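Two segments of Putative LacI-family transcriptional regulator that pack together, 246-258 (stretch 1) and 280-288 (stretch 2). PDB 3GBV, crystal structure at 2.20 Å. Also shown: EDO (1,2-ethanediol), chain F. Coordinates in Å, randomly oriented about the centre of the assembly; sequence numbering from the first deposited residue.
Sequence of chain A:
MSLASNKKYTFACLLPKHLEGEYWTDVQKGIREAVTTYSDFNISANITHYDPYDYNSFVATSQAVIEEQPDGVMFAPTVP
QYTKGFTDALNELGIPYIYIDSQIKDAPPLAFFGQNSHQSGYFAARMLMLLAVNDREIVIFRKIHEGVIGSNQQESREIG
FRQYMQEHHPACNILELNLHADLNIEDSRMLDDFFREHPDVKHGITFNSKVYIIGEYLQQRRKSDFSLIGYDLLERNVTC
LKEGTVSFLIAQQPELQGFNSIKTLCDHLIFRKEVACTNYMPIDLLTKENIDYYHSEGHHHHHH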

ATOM      1  N   VAL A 246     -18.569  -2.323   0.569  1.00 26.19           N
ATOM      2  CA  VAL A 246     -17.332  -2.446   1.331  1.00 26.05           C
ATOM      3  C   VAL A 246     -16.651  -1.069   1.291  1.00 26.11           C
ATOM      4  O   VAL A 246     -16.553  -0.454   0.228  1.00 26.44           O
ATOM      5  CB  VAL A 246     -16.401  -3.509   0.709  1.00 25.92           C
ATOM      6  CG1 VAL A 246     -15.020  -3.450   1.353  1.00 22.20           C
ATOM      7  CG2 VAL A 246     -17.003  -4.891   0.888  1.00 21.92           C
ATOM      8  N   SER A 247     -16.207  -0.588   2.451  1.00 25.17           N
ATOM      9  CA  SER A 247     -15.553   0.722   2.559  1.00 28.24           C
ATOM     10  C   SER A 247     -14.038   0.640   2.454  1.00 26.84           C
ATOM     11  O   SER A 247     -13.401   1.502   1.857  1.00 25.25           O
ATOM     12  CB  SER A 247     -15.910   1.395   3.888  1.00 28.75           C
ATOM     13  OG  SER A 247     -17.308   1.553   4.020  1.00 35.46           O
ATOM     14  N   PHE A 248     -13.466  -0.392   3.057  1.00 24.89           N
ATOM     15  CA  PHE A 248     -12.033  -0.585   3.017  1.00 24.73           C
ATOM     16  C   PHE A 248     -11.733  -2.067   2.821  1.00 24.04           C
ATOM     17  O   PHE A 248     -12.498  -2.938   3.254  1.00 20.49           O
ATOM     18  CB  PHE A 248     -11.367  -0.146   4.333  1.00 23.50           C
ATOM     19  CG  PHE A 248     -11.561   1.309   4.683  1.00 24.92           C
ATOM     20  CD1 PHE A 248     -11.143   2.316   3.818  1.00 23.01           C
ATOM     21  CD2 PHE A 248     -12.121   1.670   5.908  1.00 22.12           C
ATOM     22  CE1 PHE A 248     -11.281   3.658   4.170  1.00 25.68           C
ATOM     23  CE2 PHE A 248     -12.263   3.014   6.266  1.00 25.71           C
ATOM     24  CZ  PHE A 248     -11.841   4.012   5.397  1.00 24.24           C
ATOM     25  N   LEU A 249     -10.618  -2.332   2.150  1.00 22.19           N
ATOM     26  CA  LEU A 249     -10.129  -3.686   1.957  1.00 23.16           C
ATOM     27  C   LEU A 249      -8.667  -3.629   2.398  1.00 22.44           C
ATOM     28  O   LEU A 249      -7.949  -2.677   2.086  1.00 20.71           O
ATOM     29  CB  LEU A 249     -10.217  -4.132   0.490  1.00 21.86           C
ATOM     30  CG  LEU A 249     -11.615  -4.441  -0.063  1.00 23.57           C
ATOM     31  CD1 LEU A 249     -11.522  -4.769  -1.554  1.00 22.07           C
ATOM     32  CD2 LEU A 249     -12.231  -5.604   0.711  1.00 21.11           C
ATOM     33  N   ILE A 250      -8.240  -4.634   3.150  1.00 21.47           N
ATOM     34  CA  ILE A 250      -6.864  -4.701   3.609  1.00 22.23           C
ATOM     35  C   ILE A 250      -6.178  -5.777   2.792  1.00 22.39           C
ATOM     36  O   ILE A 250      -6.647  -6.909   2.728  1.00 22.76           O
ATOM     37  CB  ILE A 250      -6.802  -5.037   5.102  1.00 22.67           C
ATOM     38  CG1 ILE A 250      -7.449  -3.887   5.899  1.00 22.22           C
ATOM     39  CG2 ILE A 250      -5.358  -5.291   5.517  1.00 19.73           C
ATOM     40  CD1 ILE A 250      -7.682  -4.181   7.379  1.00 23.18           C
ATOM     41  N   ALA A 251      -5.077  -5.415   2.141  1.00 22.47           N
ATOM     42  CA  ALA A 251      -4.344  -6.361   1.311  1.00 21.56           C
ATOM     43  C   ALA A 251      -3.044  -6.792   1.973  1.00 22.44           C
ATOM     44  O   ALA A 251      -2.531  -6.109   2.860  1.00 19.53           O
ATOM     45  CB  ALA A 251      -4.062  -5.743  -0.049  1.00 20.24           C
ATOM     46  N   GLN A 252      -2.502  -7.920   1.530  1.00 24.05           N
ATOM     47  CA  GLN A 252      -1.259  -8.434   2.105  1.00 25.65           C
ATOM     48  C   GLN A 252      -0.271  -8.937   1.047  1.00 24.67           C
ATOM     49  O   GLN A 252       0.694  -9.631   1.369  1.00 24.19           O
ATOM     50  CB  GLN A 252      -1.582  -9.565   3.077  1.00 26.34           C
ATOM     51  CG  GLN A 252      -2.321 -10.698   2.408  1.00 27.54           C
ATOM     52  CD  GLN A 252      -2.703 -11.785   3.369  1.00 28.62           C
ATOM     53  OE1 GLN A 252      -3.846 -12.212   3.394  1.00 29.19           O
ATOM     54  NE2 GLN A 252      -1.749 -12.249   4.162  1.00 27.27           N
ATOM     55  N   GLN A 253      -0.515  -8.577  -0.208  1.00 25.47           N
ATOM     56  CA  GLN A 253       0.341  -8.990  -1.317  1.00 27.83           C
ATOM     57  C   GLN A 253       0.574 -10.504  -1.390  1.00 27.67           C
ATOM     58  O   GLN A 253       1.678 -10.996  -1.124  1.00 25.80           O
ATOM     59  CB  GLN A 253       1.683  -8.258  -1.234  1.00 32.76           C
ATOM     60  CG  GLN A 253       1.583  -6.776  -1.553  1.00 36.61           C
ATOM     61  CD  GLN A 253       2.867  -6.036  -1.280  1.00 41.25           C
ATOM     62  OE1 GLN A 253       3.953  -6.481  -1.658  1.00 43.82           O
ATOM     63  NE2 GLN A 253       2.753  -4.889  -0.631  1.00 44.74           N
ATOM     64  N   PRO A 254      -0.479 -11.262  -1.743  1.00 27.06           N
ATOM     65  CA  PRO A 254      -0.376 -12.722  -1.854  1.00 26.52           C
ATOM     66  C   PRO A 254       0.605 -13.144  -2.945  1.00 27.87           C
ATOM     67  O   PRO A 254       1.331 -14.135  -2.786  1.00 27.34           O
ATOM     68  CB  PRO A 254      -1.811 -13.151  -2.153  1.00 26.94           C
ATOM     69  CG  PRO A 254      -2.416 -11.925  -2.820  1.00 26.31           C
ATOM     70  CD  PRO A 254      -1.859 -10.804  -1.992  1.00 25.39           C
ATOM     71  N   GLU A 255       0.638 -12.396  -4.049  1.00 27.66           N
ATOM     72  CA  GLU A 255       1.557 -12.718  -5.147  1.00 30.21           C
ATOM     73  C   GLU A 255       2.993 -12.803  -4.621  1.00 28.27           C
ATOM     74  O   GLU A 255       3.692 -13.786  -4.861  1.00 26.73           O
ATOM     75  CB  GLU A 255       1.500 -11.654  -6.262  1.00 32.58           C
ATOM     76  CG  GLU A 255       0.109 -11.339  -6.821  1.00 38.60           C
ATOM     77  CD  GLU A 255      -0.711 -10.381  -5.937  1.00 43.02           C
ATOM     78  OE1 GLU A 255      -0.180  -9.882  -4.916  1.00 42.45           O
ATOM     79  OE2 GLU A 255      -1.892 -10.126  -6.275  1.00 43.95           O
ATOM     80  N   LEU A 256       3.419 -11.764  -3.903  1.00 28.20           N
ATOM     81  CA  LEU A 256       4.766 -11.698  -3.340  1.00 29.87           C
ATOM     82  C   LEU A 256       5.026 -12.778  -2.287  1.00 30.43           C
ATOM     83  O   LEU A 256       6.155 -13.262  -2.155  1.00 30.65           O
ATOM     84  CB  LEU A 256       5.018 -10.318  -2.726  1.00 30.08           C
ATOM     85  CG  LEU A 256       6.435  -9.996  -2.231  1.00 32.15           C
ATOM     86  CD1 LEU A 256       7.437 -10.165  -3.370  1.00 28.41           C
ATOM     87  CD2 LEU A 256       6.467  -8.562  -1.702  1.00 30.58           C
ATOM     88  N   GLN A 257       3.998 -13.162  -1.535  1.00 28.42           N
ATOM     89  CA  GLN A 257       4.190 -14.197  -0.528  1.00 27.47           C
ATOM     90  C   GLN A 257       4.542 -15.522  -1.197  1.00 27.24           C
ATOM     91  O   GLN A 257       5.381 -16.272  -0.703  1.00 25.73           O
ATOM     92  CB  GLN A 257       2.937 -14.366   0.330  1.00 25.91           C
ATOM     93  CG  GLN A 257       2.727 -13.242   1.327  1.00 27.47           C
ATOM     94  CD  GLN A 257       1.523 -13.461   2.218  1.00 24.83           C
ATOM     95  OE1 GLN A 257       1.298 -14.557   2.715  1.00 24.99           O
ATOM     96  NE2 GLN A 257       0.754 -12.408   2.440  1.00 23.40           N
ATOM     97  N   GLY A 258       3.894 -15.812  -2.319  1.00 26.65           N
ATOM     98  CA  GLY A 258       4.173 -17.057  -3.015  1.00 28.49           C
ATOM     99  C   GLY A 258       5.541 -16.991  -3.670  1.00 28.42           C
ATOM    100  O   GLY A 258       6.344 -17.926  -3.586  1.00 26.01           O
ATOM    101  N   TYR A 280       7.128 -10.440   7.878  1.00 26.25           N
ATOM    102  CA  TYR A 280       5.818  -9.845   8.029  1.00 24.46           C
ATOM    103  C   TYR A 280       5.499  -9.002   6.807  1.00 22.12           C
ATOM    104  O   TYR A 280       6.235  -8.086   6.461  1.00 19.30           O
ATOM    105  CB  TYR A 280       5.762  -9.004   9.313  1.00 25.83           C
ATOM    106  CG  TYR A 280       5.684  -9.837  10.582  1.00 27.52           C
ATOM    107  CD1 TYR A 280       4.742 -10.861  10.709  1.00 26.35           C
ATOM    108  CD2 TYR A 280       6.527  -9.578  11.666  1.00 28.22           C
ATOM    109  CE1 TYR A 280       4.635 -11.604  11.878  1.00 28.66           C
ATOM    110  CE2 TYR A 280       6.432 -10.315  12.848  1.00 28.66           C
ATOM    111  CZ  TYR A 280       5.484 -11.323  12.948  1.00 31.32           C
ATOM    112  OH  TYR A 280       5.369 -12.039  14.118  1.00 33.73           O
HETATM  113  N   MSE A 281       4.404  -9.341   6.143  1.00 21.80           N
HETATM  114  CA  MSE A 281       3.971  -8.625   4.945  1.00 21.92           C
HETATM  115  C   MSE A 281       3.278  -7.321   5.339  1.00 22.93           C
HETATM  116  O   MSE A 281       2.847  -7.162   6.476  1.00 21.10           O
HETATM  117  CB  MSE A 281       3.016  -9.507   4.138  1.00 22.63           C
HETATM  118  CG  MSE A 281       3.631 -10.854   3.756  1.00 21.98           C
HETATM  119 SE   MSE A 281       5.244 -10.490   2.666  1.00 40.95          SE
HETATM  120  CE  MSE A 281       4.519  -9.831   0.968  1.00 21.01           C
ATOM    121  N   PRO A 282       3.159  -6.372   4.402  1.00 23.35           N
ATOM    122  CA  PRO A 282       2.506  -5.099   4.723  1.00 23.81           C
ATOM    123  C   PRO A 282       1.002  -5.195   4.961  1.00 23.74           C
ATOM    124  O   PRO A 282       0.349  -6.151   4.536  1.00 22.06           O
ATOM    125  CB  PRO A 282       2.843  -4.225   3.516  1.00 25.03           C
ATOM    126  CG  PRO A 282       2.898  -5.209   2.404  1.00 25.02           C
ATOM    127  CD  PRO A 282       3.641  -6.380   3.009  1.00 24.64           C
ATOM    128  N   ILE A 283       0.475  -4.195   5.666  1.00 22.76           N
ATOM    129  CA  ILE A 283      -0.950  -4.093   5.977  1.00 21.97           C
ATOM    130  C   ILE A 283      -1.457  -2.919   5.125  1.00 22.45           C
ATOM    131  O   ILE A 283      -1.597  -1.792   5.603  1.00 22.19           O
ATOM    132  CB  ILE A 283      -1.122  -3.824   7.498  1.00 23.51           C
ATOM    133  CG1 ILE A 283      -0.552  -5.018   8.283  1.00 20.08           C
ATOM    134  CG2 ILE A 283      -2.579  -3.575   7.849  1.00 19.99           C
ATOM    135  CD1 ILE A 283      -0.274  -4.714   9.737  1.00 21.17           C
ATOM    136  N   ASP A 284      -1.703  -3.194   3.845  1.00 21.94           N
ATOM    137  CA  ASP A 284      -2.146  -2.168   2.908  1.00 23.03           C
ATOM    138  C   ASP A 284      -3.632  -1.830   2.964  1.00 23.14           C
ATOM    139  O   ASP A 284      -4.491  -2.717   2.946  1.00 20.33           O
ATOM    140  CB  ASP A 284      -1.787  -2.562   1.469  1.00 21.72           C
ATOM    141  CG  ASP A 284      -0.284  -2.695   1.251  1.00 23.35           C
ATOM    142  OD1 ASP A 284       0.476  -1.921   1.870  1.00 21.17           O
ATOM    143  OD2 ASP A 284       0.132  -3.567   0.448  1.00 21.91           O
ATOM    144  N   LEU A 285      -3.927  -0.536   3.026  1.00 22.82           N
ATOM    145  CA  LEU A 285      -5.306  -0.082   3.050  1.00 24.12           C
ATOM    146  C   LEU A 285      -5.753   0.399   1.672  1.00 23.57           C
ATOM    147  O   LEU A 285      -5.124   1.267   1.058  1.00 21.29           O
ATOM    148  CB  LEU A 285      -5.489   1.053   4.047  1.00 26.27           C
ATOM    149  CG  LEU A 285      -6.964   1.419   4.088  1.00 30.11           C
ATOM    150  CD1 LEU A 285      -7.670   0.531   5.114  1.00 29.79           C
ATOM    151  CD2 LEU A 285      -7.109   2.884   4.405  1.00 33.37           C
ATOM    152  N   LEU A 286      -6.842  -0.171   1.181  1.00 23.20           N
ATOM    153  CA  LEU A 286      -7.346   0.226  -0.118  1.00 25.01           C
ATOM    154  C   LEU A 286      -8.767   0.752  -0.046  1.00 25.46           C
ATOM    155  O   LEU A 286      -9.586   0.292   0.759  1.00 24.60           O
ATOM    156  CB  LEU A 286      -7.231  -0.945  -1.095  1.00 26.40           C
ATOM    157  CG  LEU A 286      -5.732  -1.184  -1.323  1.00 30.25           C
ATOM    158  CD1 LEU A 286      -5.431  -2.652  -1.460  1.00 31.90           C
ATOM    159  CD2 LEU A 286      -5.275  -0.398  -2.534  1.00 28.06           C
ATOM    160  N   THR A 287      -9.036   1.762  -0.863  1.00 26.30           N
ATOM    161  CA  THR A 287     -10.363   2.361  -0.930  1.00 26.11           C
ATOM    162  C   THR A 287     -10.727   2.445  -2.403  1.00 25.40           C
ATOM    163  O   THR A 287      -9.905   2.167  -3.272  1.00 23.46           O
ATOM    164  CB  THR A 287     -10.389   3.790  -0.341  1.00 26.41           C
ATOM    165  OG1 THR A 287      -9.718   4.691  -1.228  1.00 26.21           O
ATOM    166  CG2 THR A 287      -9.702   3.825   0.996  1.00 27.74           C
ATOM    167  N   LYS A 288     -11.961   2.834  -2.677  1.00 25.24           N
ATOM    168  CA  LYS A 288     -12.428   2.964  -4.044  1.00 25.21           C
ATOM    169  C   LYS A 288     -11.540   3.951  -4.801  1.00 24.28           C
ATOM    170  O   LYS A 288     -11.257   3.761  -5.979  1.00 22.56           O
ATOM    171  CB  LYS A 288     -13.876   3.463  -4.034  1.00 26.69           C
ATOM    172  CG  LYS A 288     -14.538   3.623  -5.389  1.00 29.73           C
ATOM    173  CD  LYS A 288     -15.962   4.171  -5.213  1.00 33.44           C
ATOM    174  CE  LYS A 288     -16.583   4.644  -6.534  1.00 35.63           C
ATOM    175  NZ  LYS A 288     -16.696   3.539  -7.531  1.00 37.90           N
TER
HETATM  176  C1  EDO F 362      -1.571   1.131   0.682  1.00 26.62           C
HETATM  177  O1  EDO F 362      -2.511   2.214   0.454  1.00 21.66           O
HETATM  178  C2  EDO F 362      -0.796   1.320   2.009  1.00 25.12           C
HETATM  179  O2  EDO F 362      -1.633   1.042   3.131  1.00 20.43           O
HETATM  180  O   HOH W   1     -13.741   2.884  -0.461  1.00 25.68           O

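Stretch 2 first meets its partner through Met281, present as selenomethionine, which gives up more surface than any other residue in a contact that buries 705 Å² in total. Its side chain, m at all three chi angles, curls over the start of the helix in stretch 1: Met281 CE lies 3.5 Å from Leu256 CD2 and 3.9 Å from Gln253 CB. A long, flexible, apolar chain suits this place beside the short loop and the first turn of the helix. Pro282 follows, setting its ring carbon CG beside the Gln253 amide, 3.1 Å from Gln253 NE2. Ile283 points its CA-to-CB bond away from stretch 1, yet its CG2 still reaches 4.0 Å from Ile250 CG2; both residues are buried, and apolar carbon packs on apolar carbon.

At Asp284 the antiparallel pairing begins. Asp284 N donates to Ala251 O (3.2 Å), and Ala251 N donates to Asp284 O (2.9 Å). The carboxylate adds a side-chain tie: Gln253, at the N-cap position, donates from NE2 to Asp284 OD2 at 3.1 Å and nearly straight, so one polar bond joins the strand to the residue just before the helix.

Leu285 pairs with Ile250 without hydrogen bonds between their backbones. Instead, Leu285 N donates to ethanediol O2 and ethanediol O1 donates to Leu285 O, each at 2.8 Å, on the side turned from stretch 1. Its side chain shares a face with Ile250, and Leu285 CD1 comes 3.8 Å from Phe248 CB, a branched end filling space beside an aromatic residue.

Leu286 restores the hydrogen-bonded register: Leu286 N donates to Leu249 O (2.9 Å), and Leu249 N donates to Leu286 O (3.1 Å). On the face shared by Leu249, Ala251 and Asp284, Leu286 CD1 lies 3.7 Å from Ala251 CB, large packed against small.

Thr287, buried, turns its methyl to the ring edge of Phe248, CG2 3.5 Å from Phe248 CD1. Finally, one water bridges the backbones, accepting from Lys288 N (2.8 Å) and donating to Ser247 O (2.7 Å).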